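Long-range contacts in 2-oxoglutarate-dependent dioxygenase tropC (Talaromyces stipitatus, PDB 6XJJ), which acts as a 2-oxoglutarate-dependent non-haem iron dioxygenase in the biosynthesis of fungal tropolones: residues Asp245-Leu253 against Arg311-Gly320; Gln254-Glu262 against Trp271-Asp279. One frame throughout, in Å; residues are numbered along the deposited sequence.

Contact 2 is nested in the chain between the two segments of contact 1, and their centres lie about 15 Å apart. Contact 1 pairs two central strands of the main sheet and supplies the iron ligand Asp-245 and Arg-311, the predicted 2-oxoglutarate-binding residue. Residues 254-262 follow directly after strand 249-253. The two contacts meet where Gln-255 OE1 accepts from Tyr-312 N at 2.9 Å, and where Thr-258 OG1 lies 3.2 Å from Arg-311 NH1 in a weak hydrogen bond. Leu-252 also packs against Leu-261. The side chain of Leu-261 is about 6 Å from the bound iron. Both contacts therefore border the iron and the predicted cosubstrate site.

Contact 1 of 2, residues Asp245-Leu253 against Arg311-Gly320; sequences DFGCVSILL and RYSVAFFLNG. With FE (Fe (III) ion), chain B.
Leu-318 O receives Cys-248 N at 2.8 Å and, more weakly, Val-249 N at 3.3 Å, so two residues face one: a classic beta bulge where residues 245-253 enter their strand. Beyond it the antiparallel pairing is regular, with strand axes 4.7 Å apart at closest approach. Val-249, Ile-251 and Leu-253 form hydrogen-bonded pairs with Leu-318, Phe-316 and Val-314; the Ile-251 N to Phe-316 O bond measures 2.8 Å, with 166° at the hydrogen. Between them, Ser-250 with Phe-317 and Leu-252 with Ala-315 are non-hydrogen-bonded pairs.

Asp-245 binds the iron through OD1 at 2.4 Å; His-243 and His-302 complete the protein ligands. Its other oxygen, OD2, accepts from Ser-250 OG at 3.0 Å, the donor standing above the carboxylate plane, and from Asn-284 ND2. With OD1 on the iron and two donors on OD2, carboxylate rotation is restrained from both oxygens. The Phe-317 side chain crosses that of Asp-245 at about a right angle: its CE2 lies 4.0 Å from Asp-245 OD2, and the ring plane is turned 68° from the carboxylate. A first torsion of -39° keeps the ring beside Ser-250.

On the same face CD1 of Leu-252 meets Ala-315 CB, 3.9 Å away, while its CD2 approaches the edge of the Arg-311 guanidinium. On the reverse face the hydrogen-bonded pairs present only apolar side chains. There Ile-251 and Phe-316 touch Met-185 of helix 171-204, and Leu-253 packs on helix 85-99.

These two strands thus turn an apolar face to the helices, and the face of Ser-250 and Phe-317 toward the iron site. Ser-250 is placed to orient, with Asn-284, the iron-binding carboxylate, and the pairing carries Asp-245 and Arg-311 at opposite ends, as in the double-stranded beta-helix core of 2-oxoglutarate oxygenases.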
loop_
_atom_site.group_PDB
_atom_site.type_symbol
_atom_site.label_atom_id
_atom_site.label_comp_id
_atom_site.label_asym_id
_atom_site.label_seq_id
_atom_site.Cartn_x
_atom_site.Cartn_y
_atom_site.Cartn_z
ATOM N N ASP A 245 -8.819 3.467 -1.195
ATOM C CA ASP A 245 -8.401 2.406 -0.297
ATOM C C ASP A 245 -9.259 2.473 0.959
ATOM O O ASP A 245 -9.596 3.562 1.431
ATOM C CB ASP A 245 -6.924 2.550 0.057
ATOM C CG ASP A 245 -6.011 2.381 -1.151
ATOM O OD1 ASP A 245 -6.470 1.887 -2.203
ATOM O OD2 ASP A 245 -4.822 2.746 -1.049
ATOM N N PHE A 246 -9.634 1.308 1.490
ATOM C CA PHE A 246 -10.554 1.311 2.623
ATOM C C PHE A 246 -9.831 1.494 3.956
ATOM O O PHE A 246 -10.422 2.016 4.907
ATOM C CB PHE A 246 -11.366 0.012 2.658
ATOM C CG PHE A 246 -12.538 0.047 3.621
ATOM C CD1 PHE A 246 -13.751 0.585 3.218
ATOM C CD2 PHE A 246 -12.431 -0.445 4.919
ATOM C CE1 PHE A 246 -14.836 0.629 4.078
ATOM C CE2 PHE A 246 -13.522 -0.401 5.787
ATOM C CZ PHE A 246 -14.722 0.138 5.361
ATOM N N GLY A 247 -8.563 1.085 4.045
ATOM C CA GLY A 247 -7.859 1.036 5.315
ATOM C C GLY A 247 -7.419 2.369 5.887
ATOM O O GLY A 247 -8.121 3.380 5.783
ATOM N N CYS A 248 -6.243 2.370 6.517
ATOM C CA CYS A 248 -5.689 3.559 7.148
ATOM C C CYS A 248 -4.549 4.161 6.336
ATOM O O CYS A 248 -4.647 5.309 5.889
ATOM C CB CYS A 248 -5.210 3.209 8.565
ATOM S SG CYS A 248 -6.511 2.635 9.699
ATOM N N VAL A 249 -3.466 3.411 6.132
ATOM C CA VAL A 249 -2.285 3.894 5.426
ATOM C C VAL A 249 -1.904 2.855 4.380
ATOM O O VAL A 249 -2.010 1.650 4.628
ATOM C CB VAL A 249 -1.111 4.159 6.396
ATOM C CG1 VAL A 249 0.135 4.631 5.634
ATOM C CG2 VAL A 249 -1.523 5.174 7.465
ATOM N N SER A 250 -1.499 3.322 3.198
ATOM C CA SER A 250 -0.984 2.447 2.155
ATOM C C SER A 250 0.387 2.953 1.735
ATOM O O SER A 250 0.613 4.166 1.664
ATOM C CB SER A 250 -1.917 2.384 0.939
ATOM O OG SER A 250 -3.206 1.906 1.296
ATOM N N ILE A 251 1.297 2.022 1.461
ATOM C CA ILE A 251 2.672 2.346 1.094
ATOM C C ILE A 251 2.992 1.574 -0.178
ATOM O O ILE A 251 2.981 0.336 -0.174
ATOM C CB ILE A 251 3.684 1.981 2.192
ATOM C CG1 ILE A 251 3.258 2.558 3.540
ATOM C CG2 ILE A 251 5.049 2.535 1.801
ATOM C CD1 ILE A 251 4.090 2.074 4.708
ATOM N N LEU A 252 3.305 2.294 -1.249
ATOM C CA LEU A 252 3.461 1.708 -2.569
ATOM C C LEU A 252 4.902 1.870 -3.026
ATOM O O LEU A 252 5.513 2.923 -2.816
ATOM C CB LEU A 252 2.523 2.387 -3.580
ATOM C CG LEU A 252 2.492 1.934 -5.042
ATOM C CD1 LEU A 252 1.781 0.593 -5.186
ATOM C CD2 LEU A 252 1.851 3.012 -5.912
ATOM N N LEU A 253 5.437 0.829 -3.654
ATOM C CA LEU A 253 6.749 0.871 -4.284
ATOM C C LEU A 253 6.564 0.742 -5.788
ATOM O O LEU A 253 6.143 -0.316 -6.270
ATOM C CB LEU A 253 7.646 -0.251 -3.758
ATOM C CG LEU A 253 9.014 -0.417 -4.430
ATOM C CD1 LEU A 253 9.885 0.813 -4.226
ATOM C CD2 LEU A 253 9.715 -1.666 -3.920
ATOM N N ARG A 311 4.932 -3.176 -15.979
ATOM C CA ARG A 311 4.914 -2.474 -14.702
ATOM C C ARG A 311 4.703 -3.456 -13.560
ATOM O O ARG A 311 3.786 -4.288 -13.598
ATOM C CB ARG A 311 3.824 -1.388 -14.683
ATOM C CG ARG A 311 3.645 -0.666 -13.338
ATOM C CD ARG A 311 2.593 0.442 -13.426
ATOM N NE ARG A 311 2.102 0.878 -12.116
ATOM C CZ ARG A 311 2.671 1.791 -11.333
ATOM N NH1 ARG A 311 3.788 2.411 -11.696
ATOM N NH2 ARG A 311 2.105 2.083 -10.168
ATOM N N TYR A 312 5.570 -3.352 -12.558
ATOM C CA TYR A 312 5.432 -4.023 -11.277
ATOM C C TYR A 312 5.257 -2.975 -10.187
ATOM O O TYR A 312 5.691 -1.827 -10.328
ATOM C CB TYR A 312 6.662 -4.880 -10.983
ATOM C CG TYR A 312 6.828 -6.043 -11.929
ATOM C CD1 TYR A 312 5.872 -7.044 -12.011
ATOM C CD2 TYR A 312 7.910 -6.103 -12.793
ATOM C CE1 TYR A 312 6.021 -8.103 -12.885
ATOM C CE2 TYR A 312 8.061 -7.150 -13.677
ATOM C CZ TYR A 312 7.113 -8.144 -13.722
ATOM O OH TYR A 312 7.263 -9.190 -14.604
ATOM N N SER A 313 4.601 -3.373 -9.105
ATOM C CA SER A 313 4.539 -2.534 -7.919
ATOM C C SER A 313 4.230 -3.416 -6.718
ATOM O O SER A 313 3.688 -4.517 -6.853
ATOM C CB SER A 313 3.504 -1.416 -8.079
ATOM O OG SER A 313 2.203 -1.938 -8.267
ATOM N N VAL A 314 4.613 -2.932 -5.540
ATOM C CA VAL A 314 4.348 -3.620 -4.283
ATOM C C VAL A 314 3.553 -2.673 -3.401
ATOM O O VAL A 314 4.015 -1.570 -3.081
ATOM C CB VAL A 314 5.639 -4.073 -3.586
ATOM C CG1 VAL A 314 5.317 -4.701 -2.238
ATOM C CG2 VAL A 314 6.385 -5.063 -4.462
ATOM N N ALA A 315 2.360 -3.100 -3.017
ATOM C CA ALA A 315 1.435 -2.281 -2.253
ATOM C C ALA A 315 1.252 -2.951 -0.905
ATOM O O ALA A 315 0.882 -4.126 -0.838
ATOM C CB ALA A 315 0.094 -2.137 -2.978
ATOM N N PHE A 316 1.540 -2.220 0.160
ATOM C CA PHE A 316 1.309 -2.696 1.512
ATOM C C PHE A 316 0.340 -1.752 2.193
ATOM O O PHE A 316 0.367 -0.539 1.960
ATOM C CB PHE A 316 2.697 -2.945 2.215
ATOM C CG PHE A 316 2.708 -2.983 3.745
ATOM C CD1 PHE A 316 1.775 -2.367 4.563
ATOM C CD2 PHE A 316 3.444 -4.006 4.325
ATOM C CE1 PHE A 316 1.813 -2.520 5.944
ATOM C CE2 PHE A 316 3.450 -4.196 5.698
ATOM C CZ PHE A 316 2.622 -3.462 6.495
ATOM N N PHE A 317 -0.579 -2.334 2.972
ATOM C CA PHE A 317 -1.646 -1.559 3.572
ATOM C C PHE A 317 -1.735 -1.886 5.050
ATOM O O PHE A 317 -1.403 -2.992 5.485
ATOM C CB PHE A 317 -3.058 -1.788 2.942
ATOM C CG PHE A 317 -3.071 -1.947 1.438
ATOM C CD1 PHE A 317 -2.251 -2.861 0.798
ATOM C CD2 PHE A 317 -3.757 -1.031 0.654
ATOM C CE1 PHE A 317 -2.253 -2.978 -0.578
ATOM C CE2 PHE A 317 -3.726 -1.122 -0.722
ATOM C CZ PHE A 317 -2.972 -2.090 -1.334
ATOM N N LEU A 318 -2.190 -0.893 5.807
ATOM C CA LEU A 318 -2.476 -1.017 7.228
ATOM C C LEU A 318 -3.958 -0.723 7.423
ATOM O O LEU A 318 -4.407 0.408 7.197
ATOM C CB LEU A 318 -1.596 -0.068 8.041
ATOM C CG LEU A 318 -1.931 0.072 9.530
ATOM C CD1 LEU A 318 -1.798 -1.261 10.251
ATOM C CD2 LEU A 318 -1.046 1.133 10.173
ATOM N N ASN A 319 -4.712 -1.739 7.829
ATOM C CA ASN A 319 -6.144 -1.613 8.059
ATOM C C ASN A 319 -6.426 -1.508 9.553
ATOM O O ASN A 319 -5.573 -1.798 10.394
ATOM C CB ASN A 319 -6.894 -2.813 7.466
ATOM C CG ASN A 319 -6.820 -2.861 5.957
ATOM O OD1 ASN A 319 -6.715 -1.830 5.292
ATOM N ND2 ASN A 319 -6.834 -4.066 5.407
ATOM N N GLY A 320 -7.647 -1.075 9.873
ATOM C CA GLY A 320 -8.127 -1.162 11.239
ATOM C C GLY A 320 -8.107 -2.588 11.753
ATOM O O GLY A 320 -8.113 -3.562 10.993
HETATM FE FE FE B . -5.145 1.542 -4.224
#

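Contact 2 of 2, residues Gln254-Glu262 against Trp271-Asp279; sequences QQKGTKGLE and WIPVPVIED
Leu-261 O accepts the backbone N-H of Val-274 at 3.0 Å, the one hydrogen bond between the two segments; it is nearly straight at 169°, with the donor tilted out of the carbonyl plane. Next to it, Glu-262 and Pro-273 form an antiparallel non-hydrogen-bonded pair, in which Glu-262 CA lies close to Ile-272 O. A second polar cluster belongs to residues 254-262 alone. Gln-255 to Thr-258 is a type II turn, and Gln-255 O accepts twice from Thr-258: from its backbone N, and from OG1 at 2.9 Å on a lone pair in the carbonyl plane.

Charge enters through Glu-262. Its side chain crosses that of Trp-271 at about a right angle, the carboxylate plane turned 44° from the indole. With CG set between the backbone N and the carbonyl carbon (chi1 56°), the chain runs extended past Trp-271, CG reaching CE3 of the indole at 3.8 Å. OE2 turns to a salt bridge with Arg-303, which also makes a cation-pi contact with Trp-271, so acid, base and indole interlock.

Van der Waals packing centres on two valines. Val-274 CB makes an apolar contact with Leu-261 CD2 at 3.7 Å. Val-274 CG1 lies 3.6 Å from Gln-254 NE2. Val-276 packs against the turn, its CG1 3.7 Å from Gln-255 O and 4.0 Å from Lys-256 CA.

The strands are the two arms of the beta hairpin 261-265/270-273, which strand 302-304 extends to a three-stranded antiparallel sheet. Through that third strand, which begins with the iron ligand His-302, and through Leu-261, whose side chain approaches that of His-302 to about 4 Å, the hairpin probably lines one side of the iron site of this 2-oxoglutarate oxygenase domain.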
loop_
_atom_site.group_PDB
_atom_site.type_symbol
_atom_site.label_atom_id
_atom_site.label_comp_id
_atom_site.label_asym_id
_atom_site.label_seq_id
_atom_site.Cartn_x
_atom_site.Cartn_y
_atom_site.Cartn_z
ATOM N N GLN A 254 6.880 1.800 -6.527
ATOM C CA GLN A 254 6.763 1.743 -7.972
ATOM C C GLN A 254 8.110 1.354 -8.566
ATOM O O GLN A 254 9.127 1.278 -7.873
ATOM C CB GLN A 254 6.311 3.079 -8.549
ATOM C CG GLN A 254 5.197 3.743 -7.828
ATOM C CD GLN A 254 4.707 4.911 -8.610
ATOM O OE1 GLN A 254 5.040 5.044 -9.782
ATOM N NE2 GLN A 254 4.147 5.884 -7.919
ATOM N N GLN A 255 8.114 1.133 -9.873
ATOM C CA GLN A 255 9.291 0.633 -10.561
ATOM C C GLN A 255 9.894 1.760 -11.393
ATOM O O GLN A 255 9.172 2.462 -12.107
ATOM C CB GLN A 255 8.916 -0.553 -11.448
ATOM C CG GLN A 255 10.044 -1.510 -11.734
ATOM C CD GLN A 255 9.578 -2.697 -12.543
ATOM O OE1 GLN A 255 8.413 -2.768 -12.944
ATOM N NE2 GLN A 255 10.465 -3.662 -12.744
ATOM N N LYS A 256 11.211 1.934 -11.291
ATOM C CA LYS A 256 11.910 2.936 -12.088
ATOM C C LYS A 256 11.664 2.714 -13.574
ATOM O O LYS A 256 11.946 1.637 -14.109
ATOM C CB LYS A 256 13.408 2.899 -11.770
ATOM C CG LYS A 256 14.319 3.735 -12.674
ATOM C CD LYS A 256 15.731 3.817 -12.083
ATOM C CE LYS A 256 16.793 4.184 -13.115
ATOM N NZ LYS A 256 16.519 5.452 -13.843
ATOM N N GLY A 257 11.127 3.738 -14.231
ATOM C CA GLY A 257 10.850 3.699 -15.650
ATOM C C GLY A 257 9.417 3.398 -16.041
ATOM O O GLY A 257 9.169 3.100 -17.216
ATOM N N THR A 258 8.469 3.461 -15.106
ATOM C CA THR A 258 7.067 3.213 -15.398
ATOM C C THR A 258 6.232 4.397 -14.936
ATOM O O THR A 258 6.669 5.212 -14.119
ATOM C CB THR A 258 6.545 1.950 -14.699
ATOM O OG1 THR A 258 6.544 2.153 -13.280
ATOM C CG2 THR A 258 7.420 0.763 -15.025
ATOM N N LYS A 259 5.015 4.476 -15.459
ATOM C CA LYS A 259 4.037 5.423 -14.947
ATOM C C LYS A 259 2.660 4.785 -15.076
ATOM O O LYS A 259 2.524 3.636 -15.509
ATOM C CB LYS A 259 4.125 6.780 -15.666
ATOM C CG LYS A 259 3.703 6.787 -17.132
ATOM C CD LYS A 259 3.972 8.141 -17.782
ATOM C CE LYS A 259 3.297 8.260 -19.135
ATOM N NZ LYS A 259 3.506 7.060 -20.004
ATOM N N GLY A 260 1.638 5.532 -14.669
ATOM C CA GLY A 260 0.281 5.027 -14.715
ATOM C C GLY A 260 -0.557 5.496 -13.546
ATOM O O GLY A 260 -1.757 5.733 -13.696
ATOM N N LEU A 261 0.064 5.646 -12.381
ATOM C CA LEU A 261 -0.677 6.026 -11.188
ATOM C C LEU A 261 -1.052 7.504 -11.241
ATOM O O LEU A 261 -0.193 8.368 -11.451
ATOM C CB LEU A 261 0.154 5.738 -9.940
ATOM C CG LEU A 261 -0.489 6.059 -8.587
ATOM C CD1 LEU A 261 -1.697 5.168 -8.352
ATOM C CD2 LEU A 261 0.520 5.907 -7.457
ATOM N N GLU A 262 -2.338 7.792 -11.045
ATOM C CA GLU A 262 -2.828 9.162 -11.014
ATOM C C GLU A 262 -3.916 9.295 -9.956
ATOM O O GLU A 262 -4.594 8.327 -9.601
ATOM C CB GLU A 262 -3.338 9.605 -12.396
ATOM C CG GLU A 262 -4.424 8.727 -13.002
ATOM C CD GLU A 262 -4.781 9.153 -14.417
ATOM O OE1 GLU A 262 -4.423 10.286 -14.804
ATOM O OE2 GLU A 262 -5.421 8.361 -15.138
ATOM N N TRP A 271 -7.006 14.763 -12.703
ATOM C CA TRP A 271 -6.172 13.667 -12.224
ATOM C C TRP A 271 -4.712 14.105 -12.243
ATOM O O TRP A 271 -4.202 14.523 -13.287
ATOM C CB TRP A 271 -6.352 12.429 -13.102
ATOM C CG TRP A 271 -7.721 11.833 -13.047
ATOM C CD1 TRP A 271 -8.790 12.190 -13.809
ATOM C CD2 TRP A 271 -8.162 10.750 -12.217
ATOM N NE1 TRP A 271 -9.876 11.413 -13.498
ATOM C CE2 TRP A 271 -9.519 10.519 -12.524
ATOM C CE3 TRP A 271 -7.546 9.957 -11.246
ATOM C CZ2 TRP A 271 -10.273 9.532 -11.890
ATOM C CZ3 TRP A 271 -8.298 8.976 -10.614
ATOM C CH2 TRP A 271 -9.646 8.770 -10.940
ATOM N N ILE A 272 -4.041 14.010 -11.096
ATOM C CA ILE A 272 -2.630 14.393 -11.016
ATOM C C ILE A 272 -1.803 13.126 -11.180
ATOM O O ILE A 272 -2.144 12.099 -10.576
ATOM C CB ILE A 272 -2.268 15.058 -9.681
ATOM C CG1 ILE A 272 -3.229 16.186 -9.333
ATOM C CG2 ILE A 272 -0.866 15.653 -9.789
ATOM C CD1 ILE A 272 -3.057 16.676 -7.902
ATOM N N PRO A 273 -0.713 13.136 -11.938
ATOM C CA PRO A 273 0.173 11.973 -11.932
ATOM C C PRO A 273 0.977 11.918 -10.649
ATOM O O PRO A 273 1.270 12.935 -10.013
ATOM C CB PRO A 273 1.077 12.207 -13.148
ATOM C CG PRO A 273 1.138 13.671 -13.276
ATOM C CD PRO A 273 -0.213 14.189 -12.841
ATOM N N VAL A 274 1.311 10.693 -10.247
ATOM C CA VAL A 274 2.229 10.461 -9.144
ATOM C C VAL A 274 3.585 10.098 -9.752
ATOM O O VAL A 274 3.729 8.987 -10.287
ATOM C CB VAL A 274 1.731 9.357 -8.205
ATOM C CG1 VAL A 274 2.740 9.124 -7.093
ATOM C CG2 VAL A 274 0.388 9.735 -7.622
ATOM N N PRO A 275 4.580 10.981 -9.697
ATOM C CA PRO A 275 5.857 10.668 -10.347
ATOM C C PRO A 275 6.608 9.567 -9.614
ATOM O O PRO A 275 6.574 9.477 -8.382
ATOM C CB PRO A 275 6.614 11.996 -10.289
ATOM C CG PRO A 275 6.074 12.671 -9.073
ATOM C CD PRO A 275 4.635 12.257 -8.959
ATOM N N VAL A 276 7.282 8.717 -10.391
ATOM C CA VAL A 276 8.194 7.727 -9.831
ATOM C C VAL A 276 9.431 8.459 -9.329
ATOM O O VAL A 276 10.278 8.884 -10.122
ATOM C CB VAL A 276 8.564 6.645 -10.862
ATOM C CG1 VAL A 276 9.630 5.717 -10.312
ATOM C CG2 VAL A 276 7.353 5.829 -11.214
ATOM N N ILE A 277 9.534 8.622 -8.010
ATOM C CA ILE A 277 10.680 9.276 -7.390
ATOM C C ILE A 277 11.699 8.224 -6.977
ATOM O O ILE A 277 11.352 7.117 -6.548
ATOM C CB ILE A 277 10.247 10.138 -6.184
ATOM C CG1 ILE A 277 9.277 11.240 -6.625
ATOM C CG2 ILE A 277 11.464 10.720 -5.485
ATOM C CD1 ILE A 277 9.850 12.195 -7.663
ATOM N N GLU A 278 12.976 8.584 -7.087
ATOM C CA GLU A 278 14.066 7.671 -6.768
ATOM C C GLU A 278 14.185 7.520 -5.256
ATOM O O GLU A 278 14.311 8.514 -4.533
ATOM C CB GLU A 278 15.369 8.176 -7.386
ATOM C CG GLU A 278 16.630 7.410 -7.007
ATOM C CD GLU A 278 17.814 7.835 -7.857
ATOM O OE1 GLU A 278 17.629 8.700 -8.743
ATOM O OE2 GLU A 278 18.928 7.314 -7.646
ATOM N N ASP A 279 14.133 6.273 -4.783
ATOM C CA ASP A 279 14.260 5.958 -3.359
ATOM C C ASP A 279 13.062 6.469 -2.567
ATOM O O ASP A 279 13.202 6.962 -1.447
ATOM C CB ASP A 279 15.560 6.513 -2.784
ATOM C CG ASP A 279 16.774 5.794 -3.318
ATOM O OD1 ASP A 279 16.600 4.686 -3.867
ATOM O OD2 ASP A 279 17.897 6.327 -3.194
#